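Local coordinates for protein hydrazine synthase subunit alpha (Candidatus Kuenenia stuttgartiensis, PDB 5C2V) that catalyses, as part of the hydrazine synthase complex, the condensation of hydroxylamine with ammonia to yield hydrazine, at residues G27-I32 / F62-K67; F34-R39 / R58-D63; A79-T84 / A92-H97. All coordinates share one frame; numbering follows the deposited sequence.

Interactions 1 and 2 are two stretches of one strand pair, 31-37 with 58-63, and share F62 and D63; their centres lie about 15 Å apart. Interaction 3 is a hairpin in the next four-stranded sheet, its centre about 11 Å from that of interaction 2 and about 20 Å from that of interaction 1. T35 and I59 of interaction 2 touch A79, F80, P82 and F93 of interaction 3, with I59 CD1 3.5 Å from F93 CB; these residues pack the two sheets against each other. At the trimethyl glycine pocket, the R58 side chain of interaction 2 lies about 3 Å from the ligand and that of A79 of interaction 3 about 7 Å.

Interaction 1: residues G27-I32 / F62-K67; sequences GPVSQI and FDLNTK
The carboxylate of D63, facing Q31 on the paired strand, is gripped on its OD1 by two backbone N-H groups of the turn that follows. N65 N lies 2.8 Å from D63 OD1 and comes from above the carboxylate plane, while T66 N meets the same oxygen nearly head-on; together they form an Asx turn and Asx motif, with a weak bond from the T66 hydroxyl added. The other oxygen, OD2, takes a weak bond from Q31 NE2 at 3.3 Å, the amide and carboxylate planes standing 81° apart. Between the backbones, I32 and F62 form a hydrogen-bonded antiparallel pair, and F62 N reaches I32 O at 2.9 Å. Two residues on, past the non-hydrogen-bonded Q31-D63 pair, L64 N bonds to S30 O at 3.0 Å. On the face opposite Q31 and D63, the I32 and F62 side chains lie side by side, and I32 CG1 meets the F62 ring at its edge, 4.1 Å from CD2. L64 crosses I32 at about a right angle, its CD2 3.9 Å from I32 CD1. The contact lies where strand 31-37 begins and strand 58-63 ends in a four-stranded antiparallel sheet: V29 and I32 touch P387 of strand 381-387, and the ring of Y375 meets that of F62.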
ATOM      1  N   GLY D  27      25.800  11.179  36.750  1.00 71.40           N
ATOM      2  CA  GLY D  27      26.176  10.592  38.023  1.00 84.05           C
ATOM      3  C   GLY D  27      25.770   9.132  38.086  1.00 88.65           C
ATOM      4  O   GLY D  27      25.038   8.654  37.221  1.00109.70           O
ATOM      5  N   PRO D  28      26.251   8.409  39.110  1.00 93.67           N
ATOM      6  CA  PRO D  28      25.926   6.988  39.285  1.00 90.14           C
ATOM      7  C   PRO D  28      24.440   6.756  39.551  1.00 92.66           C
ATOM      8  O   PRO D  28      23.781   7.623  40.127  1.00 84.53           O
ATOM      9  CB  PRO D  28      26.762   6.582  40.506  1.00 92.18           C
ATOM     10  CG  PRO D  28      27.837   7.617  40.602  1.00 97.37           C
ATOM     11  CD  PRO D  28      27.207   8.885  40.123  1.00 98.44           C
ATOM     12  N   VAL D  29      23.923   5.603  39.135  1.00 87.14           N
ATOM     13  CA  VAL D  29      22.521   5.271  39.372  1.00 86.95           C
ATOM     14  C   VAL D  29      22.382   4.088  40.326  1.00 78.47           C
ATOM     15  O   VAL D  29      22.650   2.945  39.952  1.00 78.19           O
ATOM     16  CB  VAL D  29      21.799   4.932  38.051  1.00 83.38           C
ATOM     17  CG1 VAL D  29      20.365   4.498  38.321  1.00 68.77           C
ATOM     18  CG2 VAL D  29      21.841   6.118  37.099  1.00 79.66           C
ATOM     19  N   SER D  30      21.976   4.364  41.563  1.00 80.51           N
ATOM     20  CA  SER D  30      21.743   3.300  42.537  1.00 88.94           C
ATOM     21  C   SER D  30      20.270   2.927  42.730  1.00 85.50           C
ATOM     22  O   SER D  30      19.965   1.961  43.427  1.00 84.08           O
ATOM     23  CB  SER D  30      22.342   3.696  43.889  1.00 78.63           C
ATOM     24  OG  SER D  30      21.704   4.847  44.413  1.00 89.65           O
ATOM     25  N   GLN D  31      19.360   3.672  42.105  1.00 76.99           N
ATOM     26  CA  GLN D  31      17.928   3.487  42.356  1.00 79.66           C
ATOM     27  C   GLN D  31      17.080   3.811  41.127  1.00 89.74           C
ATOM     28  O   GLN D  31      17.444   4.665  40.320  1.00 82.76           O
ATOM     29  CB  GLN D  31      17.470   4.350  43.540  1.00 78.89           C
ATOM     30  CG  GLN D  31      17.952   3.873  44.908  1.00 86.02           C
ATOM     31  CD  GLN D  31      17.370   4.678  46.057  1.00 88.41           C
ATOM     32  OE1 GLN D  31      16.614   5.627  45.847  1.00 67.70           O
ATOM     33  NE2 GLN D  31      17.722   4.299  47.281  1.00 65.89           N
ATOM     34  N   ILE D  32      15.948   3.124  40.989  1.00 82.05           N
ATOM     35  CA  ILE D  32      15.053   3.356  39.857  1.00 67.84           C
ATOM     36  C   ILE D  32      13.584   3.427  40.277  1.00 63.43           C
ATOM     37  O   ILE D  32      13.167   2.779  41.235  1.00 72.70           O
ATOM     38  CB  ILE D  32      15.203   2.257  38.776  1.00 74.15           C
ATOM     39  CG1 ILE D  32      14.810   0.887  39.335  1.00 84.65           C
ATOM     40  CG2 ILE D  32      16.624   2.222  38.224  1.00 52.69           C
ATOM     41  CD1 ILE D  32      14.841  -0.221  38.307  1.00 77.85           C
ATOM     42  N   PHE D  62      12.897   1.265  43.678  1.00 61.88           N
ATOM     43  CA  PHE D  62      13.680   0.050  43.863  1.00 65.59           C
ATOM     44  C   PHE D  62      15.178   0.343  43.877  1.00 71.80           C
ATOM     45  O   PHE D  62      15.696   1.032  42.995  1.00 80.17           O
ATOM     46  CB  PHE D  62      13.346  -0.960  42.763  1.00 66.48           C
ATOM     47  CG  PHE D  62      14.217  -2.184  42.770  1.00 62.53           C
ATOM     48  CD1 PHE D  62      13.990  -3.207  43.675  1.00 68.09           C
ATOM     49  CD2 PHE D  62      15.252  -2.317  41.860  1.00 69.02           C
ATOM     50  CE1 PHE D  62      14.789  -4.336  43.679  1.00 61.78           C
ATOM     51  CE2 PHE D  62      16.053  -3.443  41.859  1.00 57.63           C
ATOM     52  CZ  PHE D  62      15.821  -4.454  42.770  1.00 59.29           C
ATOM     53  N   ASP D  63      15.867  -0.187  44.882  1.00 68.68           N
ATOM     54  CA  ASP D  63      17.311  -0.020  45.004  1.00 75.26           C
ATOM     55  C   ASP D  63      18.036  -1.175  44.319  1.00 77.90           C
ATOM     56  O   ASP D  63      17.763  -2.342  44.596  1.00 79.77           O
ATOM     57  CB  ASP D  63      17.716   0.073  46.477  1.00 87.78           C
ATOM     58  CG  ASP D  63      19.189   0.387  46.660  1.00 85.47           C
ATOM     59  OD1 ASP D  63      20.002  -0.560  46.684  1.00 69.91           O
ATOM     60  OD2 ASP D  63      19.532   1.582  46.782  1.00 91.95           O
ATOM     61  N   LEU D  64      18.966  -0.841  43.430  1.00 81.43           N
ATOM     62  CA  LEU D  64      19.645  -1.839  42.609  1.00 74.38           C
ATOM     63  C   LEU D  64      20.682  -2.641  43.391  1.00 69.61           C
ATOM     64  O   LEU D  64      21.185  -3.655  42.909  1.00 83.15           O
ATOM     65  CB  LEU D  64      20.312  -1.167  41.408  1.00 83.76           C
ATOM     66  CG  LEU D  64      19.425  -0.244  40.569  1.00 81.78           C
ATOM     67  CD1 LEU D  64      20.199   0.317  39.386  1.00 77.95           C
ATOM     68  CD2 LEU D  64      18.175  -0.972  40.103  1.00 94.06           C
ATOM     69  N   ASN D  65      20.999  -2.183  44.598  1.00 92.23           N
ATOM     70  CA  ASN D  65      22.008  -2.833  45.424  1.00 91.86           C
ATOM     71  C   ASN D  65      21.389  -3.604  46.588  1.00 86.48           C
ATOM     72  O   ASN D  65      21.534  -4.823  46.680  1.00 81.83           O
ATOM     73  CB  ASN D  65      23.011  -1.801  45.945  1.00 89.46           C
ATOM     74  CG  ASN D  65      23.822  -1.165  44.831  1.00 87.78           C
ATOM     75  OD1 ASN D  65      24.829  -1.719  44.386  1.00 74.33           O
ATOM     76  ND2 ASN D  65      23.386   0.003  44.373  1.00 76.54           N
ATOM     77  N   THR D  66      20.704  -2.888  47.474  1.00 78.65           N
ATOM     78  CA  THR D  66      20.067  -3.501  48.637  1.00 87.08           C
ATOM     79  C   THR D  66      18.849  -4.345  48.259  1.00 93.77           C
ATOM     80  O   THR D  66      18.278  -5.032  49.108  1.00 89.10           O
ATOM     81  CB  THR D  66      19.629  -2.435  49.660  1.00 91.37           C
ATOM     82  OG1 THR D  66      18.590  -1.624  49.097  1.00 84.08           O
ATOM     83  CG2 THR D  66      20.804  -1.552  50.049  1.00 89.01           C
ATOM     84  N   LYS D  67      18.456  -4.274  46.988  1.00 93.19           N
ATOM     85  CA  LYS D  67      17.336  -5.045  46.438  1.00 76.74           C
ATOM     86  C   LYS D  67      16.015  -4.739  47.144  1.00 83.97           C
ATOM     87  O   LYS D  67      15.088  -5.550  47.122  1.00 96.18           O
ATOM     88  CB  LYS D  67      17.623  -6.550  46.520  1.00 80.70           C
ATOM     89  CG  LYS D  67      19.033  -6.962  46.109  1.00 84.63           C
ATOM     90  CD  LYS D  67      19.242  -6.876  44.607  1.00 77.23           C
ATOM     91  CE  LYS D  67      20.608  -7.426  44.221  1.00 79.91           C
ATOM     92  NZ  LYS D  67      20.826  -7.420  42.749  1.00 95.14           N
TER

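Interaction 2: residues F34-R39 / R58-D63; sequences FTQSPR and RIVLFD
F34 opens the pairing with V60: each backbone N-H bonds to the other's carbonyl, V60 N lying 2.9 Å from F34 O. The F34 ring is covered on one face by V60 CG2, a CH-pi contact 3.6 Å from the ring centre, and CE2 at its rim rests on F62 CB at 3.6 Å. F34 and V60 lie on the same face of the sheet, and CG of F34, between the backbone N and carbonyl carbon (chi1 62°), brings the ring against V60 CG2. T35 and I59 form the non-hydrogen-bonded pair and look to the opposite face, toward strand 76-84; T35 OG1 is bonded to Q384. This sheet is consistent with a propeller blade closed by distant parts of the chain, since strand 381-387 pairs with 31-37 on the side away from 58-63. Q36 pairs with R58, and the side chains run alongside each other. Q36 OE1 receives both R58 NE, at 2.8 Å, and NH2, at 3.0 Å, in the guanidinium plane; amide and guanidinium lie only 22° apart. This side-on grip fixes the rotation of the guanidinium, whose NH1 gives a weak bond to the bound trimethyl glycine. Q36 NE2 binds, weakly, the calcium ligand D382.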
ATOM      1  N   PHE D  34       9.604   2.830  38.919  1.00 76.48           N
ATOM      2  CA  PHE D  34       8.817   2.222  37.848  1.00 85.28           C
ATOM      3  C   PHE D  34       7.382   1.899  38.254  1.00 78.89           C
ATOM      4  O   PHE D  34       7.047   1.849  39.438  1.00 74.36           O
ATOM      5  CB  PHE D  34       9.508   0.958  37.318  1.00 73.48           C
ATOM      6  CG  PHE D  34       9.674  -0.130  38.341  1.00 75.94           C
ATOM      7  CD1 PHE D  34       8.715  -1.121  38.482  1.00 76.27           C
ATOM      8  CD2 PHE D  34      10.803  -0.179  39.142  1.00 83.15           C
ATOM      9  CE1 PHE D  34       8.871  -2.129  39.414  1.00 86.62           C
ATOM     10  CE2 PHE D  34      10.964  -1.184  40.077  1.00 80.30           C
ATOM     11  CZ  PHE D  34       9.997  -2.161  40.213  1.00 88.12           C
ATOM     12  N   THR D  35       6.543   1.689  37.245  1.00 77.12           N
ATOM     13  CA  THR D  35       5.125   1.420  37.441  1.00 72.16           C
ATOM     14  C   THR D  35       4.821  -0.074  37.419  1.00 68.89           C
ATOM     15  O   THR D  35       5.288  -0.807  36.542  1.00 76.23           O
ATOM     16  CB  THR D  35       4.270   2.116  36.359  1.00 63.23           C
ATOM     17  OG1 THR D  35       4.577   3.516  36.327  1.00 89.44           O
ATOM     18  CG2 THR D  35       2.786   1.931  36.641  1.00 67.24           C
ATOM     19  N   GLN D  36       4.037  -0.515  38.398  1.00 58.80           N
ATOM     20  CA  GLN D  36       3.533  -1.880  38.441  1.00 69.52           C
ATOM     21  C   GLN D  36       2.025  -1.884  38.227  1.00 73.98           C
ATOM     22  O   GLN D  36       1.285  -1.211  38.950  1.00 65.62           O
ATOM     23  CB  GLN D  36       3.877  -2.547  39.773  1.00 63.28           C
ATOM     24  CG  GLN D  36       5.355  -2.818  39.974  1.00 64.88           C
ATOM     25  CD  GLN D  36       5.639  -3.523  41.286  1.00 63.61           C
ATOM     26  OE1 GLN D  36       4.917  -3.347  42.267  1.00 54.93           O
ATOM     27  NE2 GLN D  36       6.691  -4.333  41.306  1.00 61.67           N
ATOM     28  N   SER D  37       1.575  -2.643  37.233  1.00 70.51           N
ATOM     29  CA  SER D  37       0.155  -2.730  36.918  1.00 66.85           C
ATOM     30  C   SER D  37      -0.347  -4.159  37.079  1.00 60.81           C
ATOM     31  O   SER D  37       0.395  -5.103  36.832  1.00 52.89           O
ATOM     32  CB  SER D  37      -0.108  -2.233  35.494  1.00 68.74           C
ATOM     33  OG  SER D  37       0.205  -0.858  35.367  1.00 61.61           O
ATOM     34  N   PRO D  38      -1.607  -4.327  37.506  1.00 62.43           N
ATOM     35  CA  PRO D  38      -2.171  -5.678  37.593  1.00 73.22           C
ATOM     36  C   PRO D  38      -2.197  -6.323  36.213  1.00 77.95           C
ATOM     37  O   PRO D  38      -2.363  -5.593  35.235  1.00 70.01           O
ATOM     38  CB  PRO D  38      -3.593  -5.439  38.117  1.00 55.45           C
ATOM     39  CG  PRO D  38      -3.562  -4.068  38.722  1.00 60.00           C
ATOM     40  CD  PRO D  38      -2.572  -3.294  37.914  1.00 62.82           C
ATOM     41  N   ARG D  39      -2.058  -7.641  36.109  1.00 69.01           N
ATOM     42  CA  ARG D  39      -2.099  -8.220  34.777  1.00 68.16           C
ATOM     43  C   ARG D  39      -3.548  -8.560  34.494  1.00 62.78           C
ATOM     44  O   ARG D  39      -4.070  -9.583  34.937  1.00 67.20           O
ATOM     45  CB  ARG D  39      -1.217  -9.468  34.689  1.00 65.33           C
ATOM     46  CG  ARG D  39       0.146  -9.325  35.348  1.00 61.11           C
ATOM     47  CD  ARG D  39       0.802 -10.684  35.553  1.00 72.78           C
ATOM     48  NE  ARG D  39       0.807 -11.484  34.332  1.00 96.50           N
ATOM     49  CZ  ARG D  39       1.291 -12.718  34.249  1.00 96.03           C
ATOM     50  NH1 ARG D  39       1.809 -13.304  35.321  1.00 95.99           N
ATOM     51  NH2 ARG D  39       1.254 -13.371  33.095  1.00 93.46           N
ATOM     52  N   ARG D  58       0.471   0.844  40.880  1.00 70.19           N
ATOM     53  CA  ARG D  58       1.242   1.606  41.854  1.00 77.85           C
ATOM     54  C   ARG D  58       2.612   1.998  41.309  1.00 81.63           C
ATOM     55  O   ARG D  58       3.194   1.285  40.494  1.00 78.50           O
ATOM     56  CB  ARG D  58       1.402   0.801  43.144  1.00 71.30           C
ATOM     57  CG  ARG D  58       2.210  -0.474  42.975  1.00 64.48           C
ATOM     58  CD  ARG D  58       2.092  -1.374  44.191  1.00 60.10           C
ATOM     59  NE  ARG D  58       3.069  -2.457  44.161  1.00 58.24           N
ATOM     60  CZ  ARG D  58       3.108  -3.452  45.040  1.00 64.52           C
ATOM     61  NH1 ARG D  58       2.216  -3.508  46.019  1.00 54.67           N
ATOM     62  NH2 ARG D  58       4.036  -4.394  44.939  1.00 47.50           N
ATOM     63  N   ILE D  59       3.117   3.143  41.757  1.00 84.50           N
ATOM     64  CA  ILE D  59       4.463   3.576  41.400  1.00 88.52           C
ATOM     65  C   ILE D  59       5.422   3.239  42.532  1.00 80.89           C
ATOM     66  O   ILE D  59       5.170   3.578  43.688  1.00 73.83           O
ATOM     67  CB  ILE D  59       4.519   5.083  41.105  1.00 69.94           C
ATOM     68  CG1 ILE D  59       3.551   5.439  39.977  1.00 69.81           C
ATOM     69  CG2 ILE D  59       5.936   5.509  40.753  1.00 66.96           C
ATOM     70  CD1 ILE D  59       3.587   6.891  39.586  1.00 73.85           C
ATOM     71  N   VAL D  60       6.520   2.568  42.200  1.00 70.75           N
ATOM     72  CA  VAL D  60       7.433   2.076  43.225  1.00 74.56           C
ATOM     73  C   VAL D  60       8.890   2.467  42.989  1.00 84.84           C
ATOM     74  O   VAL D  60       9.317   2.710  41.852  1.00 88.08           O
ATOM     75  CB  VAL D  60       7.354   0.541  43.343  1.00 74.72           C
ATOM     76  CG1 VAL D  60       5.984   0.115  43.846  1.00 71.75           C
ATOM     77  CG2 VAL D  60       7.660  -0.108  42.008  1.00 79.22           C
ATOM     78  N   LEU D  61       9.640   2.518  44.087  1.00 83.40           N
ATOM     79  CA  LEU D  61      11.069   2.807  44.068  1.00 77.19           C
ATOM     80  C   LEU D  61      11.865   1.566  44.458  1.00 69.07           C
ATOM     81  O   LEU D  61      11.553   0.901  45.449  1.00 76.53           O
ATOM     82  CB  LEU D  61      11.397   3.966  45.013  1.00 87.75           C
ATOM     83  CG  LEU D  61      12.870   4.330  45.205  1.00 85.24           C
ATOM     84  CD1 LEU D  61      13.511   4.714  43.882  1.00 82.06           C
ATOM     85  CD2 LEU D  61      13.012   5.457  46.218  1.00 87.69           C
ATOM     86  N   PHE D  62      12.897   1.265  43.678  1.00 61.88           N
ATOM     87  CA  PHE D  62      13.680   0.050  43.863  1.00 65.59           C
ATOM     88  C   PHE D  62      15.178   0.343  43.877  1.00 71.80           C
ATOM     89  O   PHE D  62      15.696   1.032  42.995  1.00 80.17           O
ATOM     90  CB  PHE D  62      13.346  -0.960  42.763  1.00 66.48           C
ATOM     91  CG  PHE D  62      14.217  -2.184  42.770  1.00 62.53           C
ATOM     92  CD1 PHE D  62      13.990  -3.207  43.675  1.00 68.09           C
ATOM     93  CD2 PHE D  62      15.252  -2.317  41.860  1.00 69.02           C
ATOM     94  CE1 PHE D  62      14.789  -4.336  43.679  1.00 61.78           C
ATOM     95  CE2 PHE D  62      16.053  -3.443  41.859  1.00 57.63           C
ATOM     96  CZ  PHE D  62      15.821  -4.454  42.770  1.00 59.29           C
ATOM     97  N   ASP D  63      15.867  -0.187  44.882  1.00 68.68           N
ATOM     98  CA  ASP D  63      17.311  -0.020  45.004  1.00 75.26           C
ATOM     99  C   ASP D  63      18.036  -1.175  44.319  1.00 77.90           C
ATOM    100  O   ASP D  63      17.763  -2.342  44.596  1.00 79.77           O
ATOM    101  CB  ASP D  63      17.716   0.073  46.477  1.00 87.78           C
ATOM    102  CG  ASP D  63      19.189   0.387  46.660  1.00 85.47           C
ATOM    103  OD1 ASP D  63      20.002  -0.560  46.684  1.00 69.91           O
ATOM    104  OD2 ASP D  63      19.532   1.582  46.782  1.00 91.95           O
TER

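Interaction 3: residues A79-T84 / A92-H97; sequences AFDPCT and AFAGVH
F80 and A94 form the close-packed part of this hairpin. They are a hydrogen-bonded antiparallel pair, F80 N lying 2.9 Å from A94 O. CG of F80, between its backbone N and carbonyl carbon (chi1 57°), turns the ring toward the partner strand, where A94 CB covers one face near the rim, 3.9 Å from F80 CE2. Next comes a beta bulge: the pairing resumes between C83 and A92, where A92 N bonds to C83 O at 2.8 Å, so two residues, D81 and P82, stand opposite F93 alone. D81 adopts a left-handed backbone conformation there (phi 56°), and its carbonyl O receives a CA-H...O contact from F93 CA at 3.2 Å. Packing is looser on the other face. A79 CB comes only to 4.3 Å from F93 CE2, obliquely to the ring, and the partly exposed P82 points its CB away from strand 90-97. G95 CA lies 4.1 Å from A79 CA, as in a non-hydrogen-bonded pair; G95 has no CB to press on the F93 ring. Strands 76-84 and 90-97 begin a four-stranded antiparallel sheet, consistent with a blade of the six-bladed beta-propeller. Apart from the backbone bonds the contact is apolar. The buried D81 carboxylate finds its partners elsewhere: OD2 forms a salt bridge to R126 and a hydrogen bond to S127 N. The charge at the bulge is thus probably balanced by strand 124-131, a polar link to the neighbouring sheet.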
ATOM      1  N   ALA D  79      -1.920   4.873  39.964  1.00 68.73           N
ATOM      2  CA  ALA D  79      -0.790   5.773  39.763  1.00 69.00           C
ATOM      3  C   ALA D  79       0.184   5.229  38.723  1.00 71.83           C
ATOM      4  O   ALA D  79       0.524   4.046  38.737  1.00 75.87           O
ATOM      5  CB  ALA D  79      -0.078   6.018  41.071  1.00 83.89           C
ATOM      6  N   PHE D  80       0.642   6.105  37.833  1.00 66.19           N
ATOM      7  CA  PHE D  80       1.509   5.699  36.730  1.00 66.23           C
ATOM      8  C   PHE D  80       2.211   6.893  36.080  1.00 76.50           C
ATOM      9  O   PHE D  80       2.074   8.029  36.538  1.00 65.32           O
ATOM     10  CB  PHE D  80       0.704   4.925  35.680  1.00 61.41           C
ATOM     11  CG  PHE D  80      -0.465   5.691  35.119  1.00 60.22           C
ATOM     12  CD1 PHE D  80      -1.657   5.779  35.821  1.00 72.45           C
ATOM     13  CD2 PHE D  80      -0.373   6.312  33.885  1.00 60.38           C
ATOM     14  CE1 PHE D  80      -2.732   6.480  35.306  1.00 63.78           C
ATOM     15  CE2 PHE D  80      -1.446   7.014  33.365  1.00 64.21           C
ATOM     16  CZ  PHE D  80      -2.626   7.098  34.076  1.00 59.71           C
ATOM     17  N   ASP D  81       2.961   6.614  35.016  1.00 69.25           N
ATOM     18  CA  ASP D  81       3.714   7.623  34.263  1.00 74.11           C
ATOM     19  C   ASP D  81       4.696   8.435  35.112  1.00 72.13           C
ATOM     20  O   ASP D  81       4.506   9.636  35.298  1.00 63.16           O
ATOM     21  CB  ASP D  81       2.753   8.582  33.553  1.00 71.41           C
ATOM     22  CG  ASP D  81       2.131   7.972  32.316  1.00 69.83           C
ATOM     23  OD1 ASP D  81       2.745   7.054  31.732  1.00 69.12           O
ATOM     24  OD2 ASP D  81       1.030   8.411  31.924  1.00 56.04           O
ATOM     25  N   PRO D  82       5.753   7.783  35.626  1.00 64.97           N
ATOM     26  CA  PRO D  82       6.768   8.500  36.406  1.00 65.28           C
ATOM     27  C   PRO D  82       7.676   9.374  35.540  1.00 76.99           C
ATOM     28  O   PRO D  82       8.099   8.938  34.471  1.00 83.23           O
ATOM     29  CB  PRO D  82       7.582   7.368  37.056  1.00 74.21           C
ATOM     30  CG  PRO D  82       6.811   6.098  36.789  1.00 75.09           C
ATOM     31  CD  PRO D  82       6.059   6.348  35.527  1.00 77.20           C
ATOM     32  N   CYS D  83       7.969  10.589  35.998  1.00 81.65           N
ATOM     33  CA  CYS D  83       9.002  11.413  35.373  1.00 82.76           C
ATOM     34  C   CYS D  83       9.821  12.132  36.440  1.00 83.57           C
ATOM     35  O   CYS D  83       9.276  12.912  37.219  1.00 77.12           O
ATOM     36  CB  CYS D  83       8.381  12.425  34.409  1.00 67.85           C
ATOM     37  SG  CYS D  83       9.581  13.325  33.397  1.00 74.14           S
ATOM     38  N   THR D  84      11.129  11.895  36.459  1.00 71.68           N
ATOM     39  CA  THR D  84      11.982  12.457  37.502  1.00 53.42           C
ATOM     40  C   THR D  84      12.330  13.920  37.237  1.00 69.65           C
ATOM     41  O   THR D  84      12.399  14.356  36.088  1.00 62.93           O
ATOM     42  CB  THR D  84      13.296  11.658  37.658  1.00 61.76           C
ATOM     43  OG1 THR D  84      14.102  11.817  36.485  1.00 64.05           O
ATOM     44  CG2 THR D  84      13.004  10.180  37.875  1.00 56.98           C
ATOM     45  N   ALA D  92       7.220  13.713  38.984  1.00 70.20           N
ATOM     46  CA  ALA D  92       5.826  13.984  38.663  1.00 71.97           C
ATOM     47  C   ALA D  92       5.198  12.755  38.019  1.00 79.27           C
ATOM     48  O   ALA D  92       5.896  11.933  37.425  1.00 65.02           O
ATOM     49  CB  ALA D  92       5.708  15.188  37.744  1.00 61.48           C
ATOM     50  N   PHE D  93       3.880  12.632  38.136  1.00 81.83           N
ATOM     51  CA  PHE D  93       3.185  11.463  37.619  1.00 64.31           C
ATOM     52  C   PHE D  93       1.703  11.720  37.387  1.00 65.39           C
ATOM     53  O   PHE D  93       1.194  12.807  37.661  1.00 65.97           O
ATOM     54  CB  PHE D  93       3.361  10.282  38.579  1.00 71.76           C
ATOM     55  CG  PHE D  93       2.760  10.508  39.942  1.00 81.37           C
ATOM     56  CD1 PHE D  93       3.445  11.227  40.907  1.00 85.35           C
ATOM     57  CD2 PHE D  93       1.514   9.991  40.260  1.00 82.85           C
ATOM     58  CE1 PHE D  93       2.897  11.433  42.161  1.00 83.49           C
ATOM     59  CE2 PHE D  93       0.961  10.193  41.512  1.00 83.30           C
ATOM     60  CZ  PHE D  93       1.655  10.915  42.463  1.00 78.08           C
ATOM     61  N   ALA D  94       1.018  10.703  36.876  1.00 75.55           N
ATOM     62  CA  ALA D  94      -0.428  10.741  36.724  1.00 61.12           C
ATOM     63  C   ALA D  94      -1.050   9.800  37.742  1.00 65.78           C
ATOM     64  O   ALA D  94      -0.559   8.690  37.946  1.00 59.39           O
ATOM     65  CB  ALA D  94      -0.834  10.355  35.314  1.00 69.37           C
ATOM     66  N   GLY D  95      -2.124  10.239  38.388  1.00 67.21           N
ATOM     67  CA  GLY D  95      -2.721   9.431  39.432  1.00 67.63           C
ATOM     68  C   GLY D  95      -4.193   9.655  39.705  1.00 73.85           C
ATOM     69  O   GLY D  95      -4.749  10.712  39.402  1.00 75.58           O
ATOM     70  N   VAL D  96      -4.824   8.635  40.278  1.00 73.86           N
ATOM     71  CA  VAL D  96      -6.195   8.737  40.755  1.00 78.69           C
ATOM     72  C   VAL D  96      -6.209   8.580  42.270  1.00 75.10           C
ATOM     73  O   VAL D  96      -5.938   7.498  42.791  1.00 72.74           O
ATOM     74  CB  VAL D  96      -7.107   7.672  40.118  1.00 82.01           C
ATOM     75  CG1 VAL D  96      -8.550   7.884  40.552  1.00 68.61           C
ATOM     76  CG2 VAL D  96      -6.991   7.709  38.604  1.00 67.39           C
ATOM     77  N   HIS D  97      -6.521   9.665  42.971  1.00 85.00           N
ATOM     78  CA  HIS D  97      -6.526   9.657  44.429  1.00 95.03           C
ATOM     79  C   HIS D  97      -7.630   8.747  44.956  1.00 83.33           C
ATOM     80  O   HIS D  97      -8.694   8.638  44.349  1.00 72.46           O
ATOM     81  CB  HIS D  97      -6.703  11.078  44.968  1.00 95.49           C
ATOM     82  CG  HIS D  97      -6.284  11.240  46.398  1.00 98.80           C
ATOM     83  ND1 HIS D  97      -5.411  10.375  47.020  1.00 97.06           N
ATOM     84  CD2 HIS D  97      -6.620  12.170  47.321  1.00 95.55           C
ATOM     85  CE1 HIS D  97      -5.226  10.767  48.270  1.00 89.24           C
ATOM     86  NE2 HIS D  97      -5.945  11.849  48.479  1.00 97.62           N
TER